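Side-chain contact in formate-dependent phosphoribosylglycinamide formyltransferase (Mycobacterium tuberculosis H37Rv, PDB 6KHR), which is a member of the ATP-grasp superfamily, named after its characteristic fold, and is assembled from two copies of the chain: residues 259-264 with 318-323. Sequence-based numbering, arbitrary orientation.
Sequences SWQPQK and VRSQRL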
loop_
_atom_site.group_PDB
_atom_site.type_symbol
_atom_site.label_atom_id
_atom_site.label_comp_id
_atom_site.label_asym_id
_atom_site.label_seq_id
_atom_site.Cartn_x
_atom_site.Cartn_y
_atom_site.Cartn_z
ATOM N N SER A 259 -13.521 -9.730 -6.605
ATOM C CA SER A 259 -12.735 -10.722 -5.892
ATOM C C SER A 259 -12.995 -10.556 -4.403
ATOM O O SER A 259 -13.584 -9.562 -3.958
ATOM C CB SER A 259 -11.233 -10.599 -6.201
ATOM O OG SER A 259 -10.673 -9.434 -5.615
ATOM N N TRP A 260 -12.532 -11.535 -3.629
ATOM C CA TRP A 260 -12.765 -11.567 -2.193
ATOM C C TRP A 260 -11.845 -12.634 -1.594
ATOM O O TRP A 260 -11.438 -13.576 -2.284
ATOM C CB TRP A 260 -14.262 -11.837 -1.865
ATOM C CG TRP A 260 -14.794 -13.157 -2.429
ATOM C CD1 TRP A 260 -14.732 -14.391 -1.829
ATOM C CD2 TRP A 260 -15.435 -13.372 -3.706
ATOM N NE1 TRP A 260 -15.300 -15.350 -2.639
ATOM C CE2 TRP A 260 -15.733 -14.763 -3.799
ATOM C CE3 TRP A 260 -15.777 -12.538 -4.785
ATOM C CZ2 TRP A 260 -16.361 -15.333 -4.923
ATOM C CZ3 TRP A 260 -16.416 -13.115 -5.916
ATOM C CH2 TRP A 260 -16.702 -14.493 -5.960
ATOM N N GLN A 261 -11.535 -12.471 -0.304
ATOM C CA GLN A 261 -10.530 -13.259 0.406
ATOM C C GLN A 261 -10.908 -13.267 1.880
ATOM O O GLN A 261 -11.145 -12.191 2.443
ATOM C CB GLN A 261 -9.129 -12.671 0.241
ATOM C CG GLN A 261 -8.031 -13.542 0.770
ATOM C CD GLN A 261 -6.672 -12.841 0.792
ATOM O OE1 GLN A 261 -6.560 -11.680 1.201
ATOM N NE2 GLN A 261 -5.632 -13.549 0.351
ATOM N N PRO A 262 -10.972 -14.433 2.528
ATOM C CA PRO A 262 -10.727 -15.754 1.958
ATOM C C PRO A 262 -11.969 -16.416 1.365
ATOM O O PRO A 262 -13.065 -16.198 1.853
ATOM C CB PRO A 262 -10.234 -16.554 3.167
ATOM C CG PRO A 262 -10.948 -15.943 4.351
ATOM C CD PRO A 262 -11.308 -14.516 3.961
ATOM N N GLN A 263 -11.776 -17.200 0.307
ATOM C CA GLN A 263 -12.782 -18.143 -0.161
ATOM C C GLN A 263 -12.678 -19.430 0.649
ATOM O O GLN A 263 -11.610 -20.048 0.698
ATOM C CB GLN A 263 -12.574 -18.438 -1.642
ATOM C CG GLN A 263 -13.391 -19.632 -2.124
ATOM C CD GLN A 263 -14.886 -19.411 -1.949
ATOM O OE1 GLN A 263 -15.457 -18.444 -2.491
ATOM N NE2 GLN A 263 -15.530 -20.287 -1.169
ATOM N N LYS A 264 -13.774 -19.848 1.285
ATOM C CA LYS A 264 -13.737 -21.083 2.064
ATOM C C LYS A 264 -13.641 -22.302 1.141
ATOM O O LYS A 264 -14.279 -22.368 0.086
ATOM C CB LYS A 264 -14.967 -21.198 2.974
ATOM C CG LYS A 264 -16.317 -21.386 2.242
ATOM C CD LYS A 264 -16.674 -22.874 1.969
ATOM C CE LYS A 264 -17.242 -23.078 0.552
ATOM N NZ LYS A 264 -17.127 -24.467 0.016
ATOM N N VAL A 318 -4.405 -5.651 -1.053
ATOM C CA VAL A 318 -3.948 -4.327 -0.623
ATOM C C VAL A 318 -4.540 -3.970 0.733
ATOM O O VAL A 318 -3.902 -3.277 1.534
ATOM C CB VAL A 318 -4.276 -3.262 -1.702
ATOM C CG1 VAL A 318 -4.089 -1.867 -1.167
ATOM C CG2 VAL A 318 -3.402 -3.456 -2.939
ATOM N N ARG A 319 -5.740 -4.482 1.038
ATOM C CA ARG A 319 -6.372 -4.237 2.329
ATOM C C ARG A 319 -6.642 -5.481 3.160
ATOM O O ARG A 319 -6.870 -5.343 4.366
ATOM C CB ARG A 319 -7.708 -3.491 2.156
ATOM C CG ARG A 319 -7.577 -2.035 1.773
ATOM C CD ARG A 319 -6.901 -1.276 2.898
ATOM N NE ARG A 319 -6.523 0.066 2.488
ATOM C CZ ARG A 319 -5.581 0.783 3.089
ATOM N NH1 ARG A 319 -4.930 0.273 4.128
ATOM N NH2 ARG A 319 -5.289 2.004 2.655
ATOM N N SER A 320 -6.639 -6.681 2.576
ATOM C CA SER A 320 -7.022 -7.852 3.368
ATOM C C SER A 320 -5.844 -8.602 3.974
ATOM O O SER A 320 -6.049 -9.397 4.901
ATOM C CB SER A 320 -7.844 -8.823 2.528
ATOM O OG SER A 320 -7.255 -8.988 1.255
ATOM N N GLN A 321 -4.628 -8.374 3.497
ATOM C CA GLN A 321 -3.451 -9.042 4.037
ATOM C C GLN A 321 -2.534 -8.030 4.696
ATOM O O GLN A 321 -2.473 -6.881 4.271
ATOM C CB GLN A 321 -2.648 -9.773 2.947
ATOM C CG GLN A 321 -3.448 -10.715 2.089
ATOM C CD GLN A 321 -2.588 -11.737 1.396
ATOM O OE1 GLN A 321 -2.873 -12.924 1.461
ATOM N NE2 GLN A 321 -1.528 -11.282 0.724
ATOM N N ARG A 322 -1.806 -8.483 5.726
ATOM C CA ARG A 322 -0.704 -7.695 6.272
ATOM C C ARG A 322 0.214 -7.176 5.163
ATOM O O ARG A 322 0.511 -5.981 5.097
ATOM C CB ARG A 322 0.084 -8.533 7.284
ATOM C CG ARG A 322 0.962 -7.726 8.216
ATOM C CD ARG A 322 1.820 -8.627 9.119
ATOM N NE ARG A 322 2.981 -9.153 8.395
ATOM C CZ ARG A 322 4.195 -8.594 8.342
ATOM N NH1 ARG A 322 4.470 -7.465 8.961
ATOM N NH2 ARG A 322 5.155 -9.186 7.656
ATOM N N LEU A 323 0.671 -8.056 4.283
ATOM C CA LEU A 323 1.530 -7.692 3.153
ATOM C C LEU A 323 0.757 -7.904 1.852
ATOM O O LEU A 323 0.298 -9.017 1.566
ATOM C CB LEU A 323 2.814 -8.520 3.153
ATOM C CG LEU A 323 3.621 -8.458 4.459
ATOM C CD1 LEU A 323 4.918 -9.246 4.384
ATOM C CD2 LEU A 323 3.929 -7.027 4.799
#
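The amide nitrogen of Q261 is gripped by two carbonyl oxygens, that of the Q321 side chain across the contact and that of the A245 backbone on the adjacent strand 238-252. NE2 of Q261 lies 3.0 Å from OE1 of Q321, in a bent bond (144° at the hydrogen) whose donor sits above the acceptor's carbonyl plane. The two side chains cross at roughly a right angle, yet their amide planes are turned only 28° apart. Q261 reaches over because CG stands anti to its backbone N (chi1 -171°) and the chain beyond runs extended, carrying the amide from the end of strand 256-261 toward the end of helix 317-320. Its other branch, OE1, lies 2.8 Å from OG of S320; that hydroxyl also pairs with the carbonyl of V316, and its one proton may serve either acceptor. NE2 of Q321 in turn makes a weak bond to the backbone O of L323. Here is how a buried glutamine can join a strand of the large antiparallel sheet to a helix end: with two carbonyl acceptors at NE2 and a hydroxyl near OE1, the orientation of the amide is probably fixed, and the polar group is accommodated without a charge.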